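Local atomic coordinates of L-ribulose 3-epimerase (Mesorhizobium loti, PDB entry 3VYL), a protein that is a manganese-binding epimerase of ketoses at C3, probably interconverting L-ribulose and L-xylulose best and accepting D-psicose and D-tagatose less well. Residues 101-107 and 141-147; 134-138 and 172-176. Numbering follows the deposited sequence.

Both contacts belong to the same part of a TIM barrel, their centres about 9 Å apart, and strand 143-147 ties them together. Contact 1 pairs that strand with strand 102-104 inside the barrel wall; it is largely buried, held by backbone hydrogen bonds, and reaches the manganese ion through E147. Contact 2 lies farther out, where helix 120-139, which links those two strands, meets the start of the next strand, 175-180; it is only partly buried and relies on side chains, with one salt bridge, K138 to D173, at its exposed edge. The two meet directly: V142 O lies 2.7 Å from N174 ND2, and L144 O lies 2.7 Å from F176 N.

Contact 1: residues 101-107 and 141-147; sequences RKVAGIL and GVTLNLE. With MN (manganese (II) ion), chain I.
Strands 102-104 and 143-147 are neighbouring parallel strands of the TIM barrel, the two ends of a beta-alpha-beta unit, with short axes 4.9 Å apart at closest approach and crossing at -23°. K102 and V103 are extended (phi/psi -122/129 and -106/120), as are 143-147; K102 pairs with T143 and V103 with L144, at CA-CA distances of 5.0 and 5.2 Å. R101 O accepts from T143 N (2.7 Å). G141, at phi 75°, closes the Schellman motif that ends helix 120-139, a positive phi that suits a residue without CB. K102, extended except for m at chi1 and chi4, points into the barrel beside T143 and N145, whose polar groups suit this face: water 1 joins K102 NZ (2.7 Å), T143 OG1 (3.0 Å) and N145 ND2 (2.6 Å). K102 NZ also makes a salt bridge to D236 and a hydrogen bond to G203 O. V103 N donates to T143 O (3.1 Å) and V103 O accepts from N145 N (3.0 Å). On the outer face, apolar V103 and L144 pack against helices 78-98 and 120-139. The methyl of A104 fits the tight spot beside N145, CB to CB 4.3 Å. At G105 (109/-164) the chain turns a corner; a CB there would jam against the preceding carbonyl. G105 O accepts from E147 N (2.7 Å). Water 2 bridges L107 N and E147 O, 2.9 Å from each. E147, chi1 and chi2 both t, binds manganese through OE2 at 2.1 Å, alongside water 3, D180, H206 and E241. Backbone pairing thus sets the position from which a carboxylate reaches the metal.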
# COMPACT_ATOMS: atom_id res chain seq x y z
N ARG A 101 -24.35 0.04 -26.41
CA ARG A 101 -23.40 0.92 -27.09
C ARG A 101 -21.99 0.33 -27.18
O ARG A 101 -21.17 0.77 -28.00
CB ARG A 101 -23.39 2.31 -26.42
CG ARG A 101 -23.86 2.30 -24.97
CD ARG A 101 -24.52 3.61 -24.53
NE ARG A 101 -23.63 4.65 -23.96
CZ ARG A 101 -22.43 4.46 -23.39
NH1 ARG A 101 -21.90 3.25 -23.27
NH2 ARG A 101 -21.75 5.50 -22.93
N LYS A 102 -21.71 -0.70 -26.37
CA LYS A 102 -20.37 -1.30 -26.30
C LYS A 102 -20.32 -2.81 -26.63
O LYS A 102 -21.07 -3.61 -26.05
CB LYS A 102 -19.75 -1.10 -24.91
CG LYS A 102 -19.77 0.32 -24.38
CD LYS A 102 -19.10 0.40 -23.02
CE LYS A 102 -19.02 1.84 -22.53
NZ LYS A 102 -18.12 2.69 -23.37
N VAL A 103 -19.42 -3.18 -27.54
CA VAL A 103 -18.96 -4.56 -27.68
C VAL A 103 -17.55 -4.65 -27.09
O VAL A 103 -16.62 -4.01 -27.60
CB VAL A 103 -18.95 -5.05 -29.16
CG1 VAL A 103 -18.31 -6.43 -29.27
CG2 VAL A 103 -20.35 -5.09 -29.73
N ALA A 104 -17.37 -5.49 -26.09
CA ALA A 104 -16.12 -5.62 -25.37
C ALA A 104 -15.58 -7.06 -25.30
O ALA A 104 -16.14 -7.94 -25.87
CB ALA A 104 -16.25 -5.02 -23.99
N GLY A 105 -14.48 -7.29 -24.62
CA GLY A 105 -13.94 -8.61 -24.51
C GLY A 105 -12.68 -8.79 -25.29
O GLY A 105 -12.05 -7.84 -25.65
N ILE A 106 -12.30 -10.03 -25.51
CA ILE A 106 -11.12 -10.32 -26.28
C ILE A 106 -11.50 -10.42 -27.71
O ILE A 106 -12.10 -11.34 -28.14
CB ILE A 106 -10.48 -11.62 -25.83
CG1 ILE A 106 -10.49 -11.72 -24.33
CG2 ILE A 106 -9.04 -11.68 -26.26
CD1 ILE A 106 -9.44 -12.66 -23.84
N LEU A 107 -11.13 -9.39 -28.43
CA LEU A 107 -11.62 -9.10 -29.72
C LEU A 107 -10.50 -9.09 -30.68
O LEU A 107 -10.69 -8.93 -31.83
CB LEU A 107 -12.20 -7.71 -29.67
CG LEU A 107 -13.69 -7.51 -29.49
CD1 LEU A 107 -14.30 -8.28 -28.37
CD2 LEU A 107 -13.96 -6.06 -29.28
N GLY A 141 -23.97 1.97 -34.41
CA GLY A 141 -24.04 2.83 -33.21
C GLY A 141 -23.40 2.20 -31.99
O GLY A 141 -23.94 2.28 -30.88
N VAL A 142 -22.25 1.54 -32.20
CA VAL A 142 -21.54 0.83 -31.12
C VAL A 142 -20.02 0.97 -31.22
O VAL A 142 -19.44 1.00 -32.31
CB VAL A 142 -21.91 -0.68 -31.01
CG1 VAL A 142 -23.41 -0.87 -30.75
CG2 VAL A 142 -21.43 -1.48 -32.21
N THR A 143 -19.38 1.04 -30.06
CA THR A 143 -17.92 1.14 -29.98
C THR A 143 -17.29 -0.25 -29.84
O THR A 143 -17.93 -1.17 -29.32
CB THR A 143 -17.53 1.99 -28.77
OG1 THR A 143 -18.21 1.48 -27.61
CG2 THR A 143 -17.95 3.44 -28.99
N LEU A 144 -16.07 -0.42 -30.32
CA LEU A 144 -15.30 -1.63 -30.04
C LEU A 144 -14.26 -1.36 -28.93
O LEU A 144 -13.38 -0.49 -29.08
CB LEU A 144 -14.59 -2.18 -31.29
CG LEU A 144 -15.28 -2.72 -32.55
CD1 LEU A 144 -14.22 -3.28 -33.50
CD2 LEU A 144 -16.36 -3.76 -32.29
N ASN A 145 -14.36 -2.09 -27.83
CA ASN A 145 -13.41 -1.97 -26.74
C ASN A 145 -12.59 -3.24 -26.58
O ASN A 145 -13.12 -4.28 -26.18
CB ASN A 145 -14.12 -1.60 -25.44
CG ASN A 145 -15.20 -0.57 -25.65
OD1 ASN A 145 -16.27 -0.88 -26.18
ND2 ASN A 145 -14.93 0.68 -25.26
N LEU A 146 -11.31 -3.12 -26.91
CA LEU A 146 -10.37 -4.23 -26.91
C LEU A 146 -9.94 -4.62 -25.50
O LEU A 146 -9.24 -3.82 -24.85
CB LEU A 146 -9.15 -3.82 -27.72
CG LEU A 146 -9.06 -4.21 -29.19
CD1 LEU A 146 -10.37 -4.07 -29.96
CD2 LEU A 146 -7.95 -3.43 -29.85
N GLU A 147 -10.33 -5.80 -25.01
CA GLU A 147 -9.90 -6.22 -23.66
C GLU A 147 -8.45 -6.62 -23.66
O GLU A 147 -7.99 -7.39 -24.51
CB GLU A 147 -10.76 -7.29 -22.99
CG GLU A 147 -10.55 -7.32 -21.47
CD GLU A 147 -11.44 -8.28 -20.69
OE1 GLU A 147 -12.33 -8.93 -21.28
OE2 GLU A 147 -11.27 -8.40 -19.46
MN MN I . -12.62 -8.90 -17.93
O HOH W 1 -16.46 2.82 -25.52
O HOH W 2 -9.22 -7.57 -27.18
O HOH W 3 -12.41 -11.15 -18.65

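Contact 2: residues 134-138 and 172-176; sequences AETAK and SDNIF
In this TIM barrel, contact 2 is a helix-to-sheet junction: the last turn of helix 120-139 rests against the turn that leads into strand 175-180, the strand next to 143-147 in the barrel. Residues 134-138 are regular helix, with K138 N bonded to A134 O at 2.8 Å. Residues 172-174 form an ST turn, in which S172 OG (chi1 t) accepts from N174 N at 2.8 Å; S172 is extended (phi/psi -84/158), D173 and N174 turn (-119/20 and -122/14), and the chain is extended again at I175 and F176. The closest CA pair is A134 with N174, 5.7 Å apart. A134 points its methyl at the turn, and so small a side chain lets the two backbones come this near: A134 CB lies 3.6 Å from S172 OG and 3.7 Å from I175 CG1. I175 (chi1 m, chi2 t) suits the apolar side of the junction, and it also touches I167 and T170 of helix 160-170. N174, with chi1 t and chi2 33°, sends its amide to the helix. A134 O, which already accepts from K138 N, takes a second bond from N174 ND2 at 3.2 Å; the stronger bond of ND2 goes to V142 O, so the asparagine's two amide hydrogens tie the helix to V142, in the link just before strand 143-147. A137 CB packs 3.7 Å from N174 ND2. At the exposed edge of the junction, the long lysine can span the gap to a short aspartate: with D173 at chi1 p and K138 t, t, m, t, K138 NZ forms a salt bridge with D173 OD2 at 3.1 Å.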
# COMPACT_ATOMS: atom_id res chain seq x y z
N ALA A 134 -14.66 -2.18 -37.08
CA ALA A 134 -14.98 -0.94 -36.36
C ALA A 134 -15.93 -0.05 -37.15
O ALA A 134 -16.82 0.59 -36.57
CB ALA A 134 -13.70 -0.18 -36.02
N GLU A 135 -15.75 -0.01 -38.47
CA GLU A 135 -16.68 0.71 -39.34
C GLU A 135 -18.08 0.12 -39.26
O GLU A 135 -19.06 0.86 -39.12
CB GLU A 135 -16.19 0.76 -40.80
CG GLU A 135 -14.88 1.51 -41.02
CD GLU A 135 -14.82 2.85 -40.29
OE1 GLU A 135 -15.80 3.64 -40.36
OE2 GLU A 135 -13.78 3.12 -39.64
N THR A 136 -18.17 -1.22 -39.32
CA THR A 136 -19.45 -1.92 -39.17
C THR A 136 -20.07 -1.53 -37.84
O THR A 136 -21.27 -1.25 -37.75
CB THR A 136 -19.28 -3.45 -39.20
OG1 THR A 136 -18.80 -3.86 -40.48
CG2 THR A 136 -20.60 -4.15 -38.89
N ALA A 137 -19.23 -1.51 -36.80
CA ALA A 137 -19.68 -1.18 -35.45
C ALA A 137 -20.19 0.26 -35.36
O ALA A 137 -21.25 0.52 -34.76
CB ALA A 137 -18.56 -1.44 -34.45
N LYS A 138 -19.46 1.19 -35.97
CA LYS A 138 -19.86 2.60 -35.97
C LYS A 138 -21.27 2.75 -36.55
O LYS A 138 -22.17 3.28 -35.89
CB LYS A 138 -18.87 3.47 -36.75
CG LYS A 138 -18.96 4.95 -36.41
CD LYS A 138 -18.20 5.83 -37.40
CE LYS A 138 -16.71 5.85 -37.13
NZ LYS A 138 -16.04 7.05 -37.69
N SER A 172 -8.20 3.54 -36.58
CA SER A 172 -9.60 3.79 -36.27
C SER A 172 -9.82 4.77 -35.12
O SER A 172 -8.95 4.98 -34.28
CB SER A 172 -10.33 2.49 -35.99
OG SER A 172 -11.66 2.77 -35.56
N ASP A 173 -11.01 5.36 -35.11
CA ASP A 173 -11.49 6.16 -34.00
C ASP A 173 -12.77 5.57 -33.39
O ASP A 173 -13.54 6.27 -32.73
CB ASP A 173 -11.72 7.61 -34.44
CG ASP A 173 -12.67 7.73 -35.64
OD1 ASP A 173 -12.30 8.43 -36.60
OD2 ASP A 173 -13.77 7.13 -35.61
N ASN A 174 -13.01 4.27 -33.64
CA ASN A 174 -14.08 3.56 -32.95
C ASN A 174 -13.54 2.34 -32.19
O ASN A 174 -14.30 1.46 -31.76
CB ASN A 174 -15.21 3.18 -33.91
CG ASN A 174 -16.52 2.90 -33.17
OD1 ASN A 174 -16.79 3.51 -32.13
ND2 ASN A 174 -17.31 1.98 -33.69
N ILE A 175 -12.23 2.29 -32.03
CA ILE A 175 -11.61 1.25 -31.22
C ILE A 175 -10.98 1.85 -29.96
O ILE A 175 -10.04 2.65 -30.03
CB ILE A 175 -10.60 0.42 -32.04
CG1 ILE A 175 -11.32 -0.32 -33.18
CG2 ILE A 175 -9.89 -0.59 -31.15
CD1 ILE A 175 -10.40 -0.92 -34.22
N PHE A 176 -11.52 1.45 -28.81
CA PHE A 176 -11.02 1.89 -27.52
C PHE A 176 -10.45 0.73 -26.69
O PHE A 176 -10.42 -0.42 -27.15
CB PHE A 176 -12.12 2.62 -26.75
CG PHE A 176 -12.66 3.82 -27.48
CD1 PHE A 176 -11.92 4.99 -27.60
CD2 PHE A 176 -13.93 3.77 -28.07
CE1 PHE A 176 -12.42 6.09 -28.27
CE2 PHE A 176 -14.44 4.87 -28.75
CZ PHE A 176 -13.68 6.03 -28.85